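Local coordinates for class D beta-lactamase (Fusobacterium nucleatum subsp. polymorphum, PDB 4IED), which probably hydrolyses beta-lactam antibiotics to substituted beta-amino acids, as expected of a class D serine beta-lactamase, at residues 182-187 against 192-197; 220-225 against 245-250. All coordinates share one frame; numbering follows the deposited sequence.

Contact 1 (182-187 against 192-197)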
loop_
_atom_site.group_PDB
_atom_site.type_symbol
_atom_site.label_atom_id
_atom_site.label_comp_id
_atom_site.label_asym_id
_atom_site.label_seq_id
_atom_site.Cartn_x
_atom_site.Cartn_y
_atom_site.Cartn_z
ATOM N N ILE A 182 2.907 11.943 2.541
ATOM C CA ILE A 182 3.970 10.999 2.976
ATOM C C ILE A 182 4.264 9.881 2.017
ATOM O O ILE A 182 5.335 9.280 2.120
ATOM C CB ILE A 182 3.687 10.425 4.373
ATOM C CG1 ILE A 182 2.511 9.452 4.396
ATOM C CG2 ILE A 182 3.516 11.607 5.385
ATOM C CD1 ILE A 182 2.066 8.928 5.722
ATOM N N THR A 183 3.318 9.607 1.138
ATOM C CA THR A 183 3.444 8.578 0.128
ATOM C C THR A 183 3.990 9.037 -1.219
ATOM O O THR A 183 4.083 8.184 -2.149
ATOM C CB THR A 183 2.141 7.790 -0.091
ATOM O OG1 THR A 183 1.099 8.713 -0.446
ATOM C CG2 THR A 183 1.719 6.915 1.156
ATOM N N ILE A 184 4.449 10.274 -1.359
ATOM C CA ILE A 184 5.018 10.739 -2.585
ATOM C C ILE A 184 6.316 9.965 -2.849
ATOM O O ILE A 184 7.225 10.009 -2.018
ATOM C CB ILE A 184 5.270 12.242 -2.564
ATOM C CG1 ILE A 184 3.909 12.972 -2.449
ATOM C CG2 ILE A 184 6.023 12.578 -3.821
ATOM C CD1 ILE A 184 4.040 14.459 -2.206
ATOM N N LEU A 185 6.397 9.401 -4.037
ATOM C CA LEU A 185 7.600 8.702 -4.487
ATOM C C LEU A 185 8.380 9.439 -5.540
ATOM O O LEU A 185 9.559 9.650 -5.420
ATOM C CB LEU A 185 7.197 7.326 -4.991
ATOM C CG LEU A 185 6.554 6.320 -3.990
ATOM C CD1 LEU A 185 6.106 5.067 -4.761
ATOM C CD2 LEU A 185 7.440 6.043 -2.784
ATOM N N GLU A 186 7.675 9.959 -6.561
ATOM C CA GLU A 186 8.381 10.732 -7.611
ATOM C C GLU A 186 7.427 11.770 -8.122
ATOM O O GLU A 186 6.323 11.456 -8.642
ATOM C CB GLU A 186 8.726 9.810 -8.797
ATOM C CG GLU A 186 9.413 10.532 -9.932
ATOM C CD GLU A 186 9.857 9.731 -11.157
ATOM O OE1 GLU A 186 9.659 8.503 -11.123
ATOM O OE2 GLU A 186 10.427 10.302 -12.097
ATOM N N LYS A 187 7.866 13.039 -7.940
ATOM C CA LYS A 187 7.114 14.229 -8.406
ATOM C C LYS A 187 7.882 14.795 -9.571
ATOM O O LYS A 187 9.028 15.221 -9.435
ATOM C CB LYS A 187 7.028 15.275 -7.298
ATOM C CG LYS A 187 6.138 16.491 -7.630
ATOM C CD LYS A 187 6.901 17.727 -8.101
ATOM C CE LYS A 187 6.024 18.957 -8.337
ATOM N NZ LYS A 187 5.140 18.713 -9.457
ATOM N N ILE A 192 2.733 12.843 -10.708
ATOM C CA ILE A 192 3.257 12.560 -9.354
ATOM C C ILE A 192 2.763 11.133 -8.977
ATOM O O ILE A 192 1.569 10.807 -9.046
ATOM C CB ILE A 192 2.789 13.626 -8.334
ATOM C CG1 ILE A 192 3.475 13.339 -7.021
ATOM C CG2 ILE A 192 1.348 13.759 -8.211
ATOM C CD1 ILE A 192 3.298 14.474 -6.060
ATOM N N LEU A 193 3.752 10.309 -8.632
ATOM C CA LEU A 193 3.578 8.914 -8.238
ATOM C C LEU A 193 3.630 8.863 -6.712
ATOM O O LEU A 193 4.579 9.339 -6.109
ATOM C CB LEU A 193 4.698 8.108 -8.800
ATOM C CG LEU A 193 4.872 6.669 -8.310
ATOM C CD1 LEU A 193 3.673 5.793 -8.627
ATOM C CD2 LEU A 193 6.187 6.033 -8.779
ATOM N N HIS A 194 2.560 8.309 -6.137
ATOM C CA HIS A 194 2.441 7.931 -4.732
ATOM C C HIS A 194 2.321 6.397 -4.635
ATOM O O HIS A 194 1.786 5.710 -5.502
ATOM C CB HIS A 194 1.168 8.468 -4.178
ATOM C CG HIS A 194 1.068 9.968 -4.150
ATOM N ND1 HIS A 194 0.751 10.792 -5.208
ATOM C CD2 HIS A 194 1.091 10.747 -3.051
ATOM C CE1 HIS A 194 0.697 12.045 -4.753
ATOM N NE2 HIS A 194 0.829 12.020 -3.441
ATOM N N GLY A 195 2.895 5.847 -3.568
ATOM C CA GLY A 195 2.685 4.390 -3.354
ATOM C C GLY A 195 3.406 3.840 -2.162
ATOM O O GLY A 195 3.982 4.607 -1.349
ATOM N N LYS A 196 3.182 2.520 -1.963
ATOM C CA LYS A 196 3.771 1.780 -0.852
ATOM C C LYS A 196 4.022 0.341 -1.309
ATOM O O LYS A 196 3.147 -0.285 -1.876
ATOM C CB LYS A 196 2.848 1.790 0.353
ATOM C CG LYS A 196 3.351 1.057 1.573
ATOM C CD LYS A 196 4.464 1.796 2.285
ATOM C CE LYS A 196 5.153 1.047 3.393
ATOM N NZ LYS A 196 6.143 0.103 2.928
ATOM N N THR A 197 5.208 -0.139 -0.945
ATOM C CA THR A 197 5.601 -1.544 -1.220
ATOM C C THR A 197 5.321 -2.388 0.012
ATOM O O THR A 197 5.183 -1.916 1.167
ATOM C CB THR A 197 7.073 -1.627 -1.557
ATOM O OG1 THR A 197 7.810 -0.915 -0.523
ATOM C CG2 THR A 197 7.396 -1.040 -2.901
#
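Leu193 O is gripped by two backbone donors from the facing strand: Leu185 N at 2.8 Å, in the carbonyl plane, and Glu186 N at 3.2 Å, tilted 17° from it. Two successive residues opposite one define a classic beta bulge, and the register of this antiparallel hairpin slips by one there. Beyond the bulge, Ile184 faces His194 and Lys187 faces Ile192 as non-hydrogen-bonded pairs. Leu193 N reaches Glu186 O at 2.8 Å in a nearly straight bond, and Gly195 N donates to Thr183 O at 3.0 Å.

Ile184 CG1 lies 3.4 Å from His194 NE2, the two side chains running alongside. A chi1 of -174° turns the Ile192 CG1 branch away from its N, and an extended chi2 sets CD1 against both Ile184 CD1 and Lys187 CG. Thr183 OG1 sits in the imidazole plane at the CD2 edge, yet its main polar partner is Val179 O of the preceding helix, with Lys180 O also within hydrogen-bonding range; the His194 ring stacks with Trp214. Leu185 CD1 packs beside the Gly195 backbone. The single Leu193 carbonyl thus lets the extra residue of the bulge keep a backbone partner, while Ile184 and the Lys187 methylenes meet Ile192 beside His194.

Contact 2 (220-225 against 245-250)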
loop_
_atom_site.group_PDB
_atom_site.type_symbol
_atom_site.label_atom_id
_atom_site.label_comp_id
_atom_site.label_asym_id
_atom_site.label_seq_id
_atom_site.Cartn_x
_atom_site.Cartn_y
_atom_site.Cartn_z
ATOM N N ASN A 220 -5.916 13.517 -14.885
ATOM C CA ASN A 220 -6.353 12.196 -14.553
ATOM C C ASN A 220 -5.645 11.664 -13.302
ATOM O O ASN A 220 -4.716 12.268 -12.763
ATOM C CB ASN A 220 -6.060 11.272 -15.758
ATOM C CG ASN A 220 -6.972 10.068 -15.842
ATOM O OD1 ASN A 220 -7.722 9.778 -14.911
ATOM N ND2 ASN A 220 -6.951 9.376 -17.024
ATOM N N ILE A 221 -6.203 10.576 -12.787
ATOM C CA ILE A 221 -5.608 9.812 -11.643
ATOM C C ILE A 221 -5.727 8.355 -11.987
ATOM O O ILE A 221 -6.794 7.858 -12.285
ATOM C CB ILE A 221 -6.331 10.015 -10.296
ATOM C CG1 ILE A 221 -6.405 11.498 -9.980
ATOM C CG2 ILE A 221 -5.628 9.255 -9.219
ATOM C CD1 ILE A 221 -7.203 11.862 -8.753
ATOM N N TYR A 222 -4.559 7.659 -11.957
ATOM C CA TYR A 222 -4.463 6.217 -12.222
ATOM C C TYR A 222 -4.141 5.530 -10.944
ATOM O O TYR A 222 -3.036 5.682 -10.434
ATOM C CB TYR A 222 -3.384 5.925 -13.280
ATOM C CG TYR A 222 -3.541 6.684 -14.565
ATOM C CD1 TYR A 222 -3.010 7.978 -14.655
ATOM C CD2 TYR A 222 -4.145 6.120 -15.700
ATOM C CE1 TYR A 222 -3.092 8.736 -15.795
ATOM C CE2 TYR A 222 -4.303 6.955 -16.821
ATOM C CZ TYR A 222 -3.775 8.227 -16.863
ATOM O OH TYR A 222 -3.915 9.068 -18.026
ATOM N N SER A 223 -5.110 4.787 -10.383
ATOM C CA SER A 223 -4.858 4.092 -9.127
ATOM C C SER A 223 -4.468 2.652 -9.485
ATOM O O SER A 223 -4.978 2.073 -10.447
ATOM C CB SER A 223 -6.104 4.045 -8.296
ATOM O OG SER A 223 -6.390 5.387 -7.829
ATOM N N PHE A 224 -3.531 2.092 -8.755
ATOM C CA PHE A 224 -2.980 0.783 -9.169
ATOM C C PHE A 224 -2.625 -0.052 -7.958
ATOM O O PHE A 224 -2.386 0.347 -6.844
ATOM C CB PHE A 224 -1.730 0.946 -10.025
ATOM C CG PHE A 224 -0.536 1.514 -9.269
ATOM C CD1 PHE A 224 0.344 0.669 -8.548
ATOM C CD2 PHE A 224 -0.269 2.870 -9.322
ATOM C CE1 PHE A 224 1.406 1.179 -7.867
ATOM C CE2 PHE A 224 0.819 3.373 -8.629
ATOM C CZ PHE A 224 1.627 2.526 -7.894
ATOM N N ALA A 225 -2.670 -1.375 -8.256
ATOM C CA ALA A 225 -2.124 -2.479 -7.402
ATOM C C ALA A 225 -1.591 -3.648 -8.187
ATOM O O ALA A 225 -2.301 -4.149 -9.067
ATOM C CB ALA A 225 -3.206 -2.970 -6.458
ATOM N N GLU A 245 6.889 0.137 -16.110
ATOM C CA GLU A 245 6.948 -0.207 -17.533
ATOM C C GLU A 245 5.561 0.037 -18.140
ATOM O O GLU A 245 5.434 0.567 -19.241
ATOM C CB GLU A 245 7.451 -1.660 -17.724
ATOM C CG GLU A 245 8.970 -1.774 -17.532
ATOM C CD GLU A 245 9.620 -3.123 -17.788
ATOM O OE1 GLU A 245 9.195 -3.817 -18.740
ATOM O OE2 GLU A 245 10.656 -3.388 -17.045
ATOM N N TYR A 246 4.488 -0.351 -17.455
ATOM C CA TYR A 246 3.156 -0.105 -17.978
ATOM C C TYR A 246 2.909 1.397 -18.100
ATOM O O TYR A 246 2.389 1.873 -19.143
ATOM C CB TYR A 246 2.083 -0.718 -17.031
ATOM C CG TYR A 246 0.665 -0.307 -17.397
ATOM C CD1 TYR A 246 0.038 -0.931 -18.427
ATOM C CD2 TYR A 246 0.003 0.700 -16.736
ATOM C CE1 TYR A 246 -1.233 -0.589 -18.893
ATOM C CE2 TYR A 246 -1.274 1.104 -17.200
ATOM C CZ TYR A 246 -1.879 0.442 -18.233
ATOM O OH TYR A 246 -3.166 0.759 -18.676
ATOM N N PHE A 247 3.216 2.178 -17.064
ATOM C CA PHE A 247 2.935 3.632 -17.141
ATOM C C PHE A 247 3.832 4.376 -18.133
ATOM O O PHE A 247 3.392 5.387 -18.684
ATOM C CB PHE A 247 2.911 4.258 -15.777
ATOM C CG PHE A 247 1.676 3.932 -14.994
ATOM C CD1 PHE A 247 0.435 4.476 -15.397
ATOM C CD2 PHE A 247 1.724 3.178 -13.863
ATOM C CE1 PHE A 247 -0.695 4.164 -14.778
ATOM C CE2 PHE A 247 0.521 2.872 -13.197
ATOM C CZ PHE A 247 -0.656 3.412 -13.632
ATOM N N LYS A 248 4.985 3.793 -18.491
ATOM C CA LYS A 248 5.810 4.380 -19.559
ATOM C C LYS A 248 5.138 4.034 -20.904
ATOM O O LYS A 248 5.066 4.932 -21.812
ATOM C CB LYS A 248 7.224 3.831 -19.487
ATOM C CG LYS A 248 8.063 4.545 -18.397
ATOM C CD LYS A 248 9.465 4.077 -18.219
ATOM C CE LYS A 248 9.656 2.601 -17.809
ATOM N NZ LYS A 248 11.062 2.221 -17.855
ATOM N N ASN A 249 4.593 2.820 -21.073
ATOM C CA ASN A 249 3.895 2.395 -22.299
ATOM C C ASN A 249 2.711 3.292 -22.676
ATOM O O ASN A 249 2.460 3.551 -23.832
ATOM C CB ASN A 249 3.392 0.953 -22.134
ATOM C CG ASN A 249 2.740 0.416 -23.400
ATOM O OD1 ASN A 249 1.524 0.197 -23.457
ATOM N ND2 ASN A 249 3.523 0.162 -24.376
ATOM N N ILE A 250 2.025 3.780 -21.665
ATOM C CA ILE A 250 0.892 4.623 -21.843
ATOM C C ILE A 250 1.220 6.119 -21.660
ATOM O O ILE A 250 0.337 6.979 -21.607
ATOM C CB ILE A 250 -0.367 4.220 -21.078
ATOM C CG1 ILE A 250 -0.185 4.294 -19.575
ATOM C CG2 ILE A 250 -0.836 2.814 -21.404
ATOM C CD1 ILE A 250 -1.512 4.384 -18.839
#
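Phe247 of the C-terminal helix forms an aromatic cluster with Tyr222 and Phe224 of the strand. Phe247 turns its edge toward the face of Tyr222 in an offset edge-to-face pair, with ring centroids 5.8 Å apart and planes at 68°. Its second aromatic partner is met differently: the Phe224 ring lies oblique to it, the planes inclined at 61°, and the touch is made by Phe224 CD2 and Phe247 CE2 at 4.0 Å. Adjacent corners of one phenyl ring serve different neighbours, CE1 and CZ turning to Tyr222 while CE2 turns to Phe224. Within the helix, Tyr246 CD2 stands over the centre of one face of the Phe247 ring.

Contacts between aliphatic carbons and rings complete the interface. The closest approach is Phe247 CE1 to Tyr222 CB, 3.5 Å, so the phenyl rim presses on the root of the tyrosine side chain. Phe247 CG is anti to the carbonyl carbon (chi1 -74°), which sends the ring from the helix toward the strand. Ile250 CD1 reaches Tyr222 CE2 at 4.3 Å, a looser touch from the residue that follows the helix. No hydrogen bond crosses between the segments.

Tyr222 also touches Asp35, seen with Asn38 to bind magnesium in this protein, although no ion occupies that site here. The strand is central in the sheet, hydrogen-bonded to strand 29-35 on one side and strand 208-216 on the other. Val33 and Ile215 from those neighbours also touch Phe247, while helix 154-165 packs against Ile221, Ser223 and Ala225 on the opposite face of the sheet.

Overall arrangement
Both contacts belong to the single antiparallel sheet of the transpeptidase-like fold, with centres 13 Å apart. Contact 1 is the hairpin at one margin, pairing the outermost strand 184-187 with strand 192-200; contact 2 lies farther in, where helix 238-249 covers strand 221-229. Strand 208-216 runs between strands 192-200 and 221-229. The contacts come in series along the chain, the hairpin closing before contact 2 opens. They nevertheless touch: Leu193 CD1 packs 3.7 Å from Phe224 CE2. Arg244 of helix 238-249 salt-bridges Glu186. Through these two links the edge hairpin is joined both to the interior strand 221-229 and to the C-terminal helix.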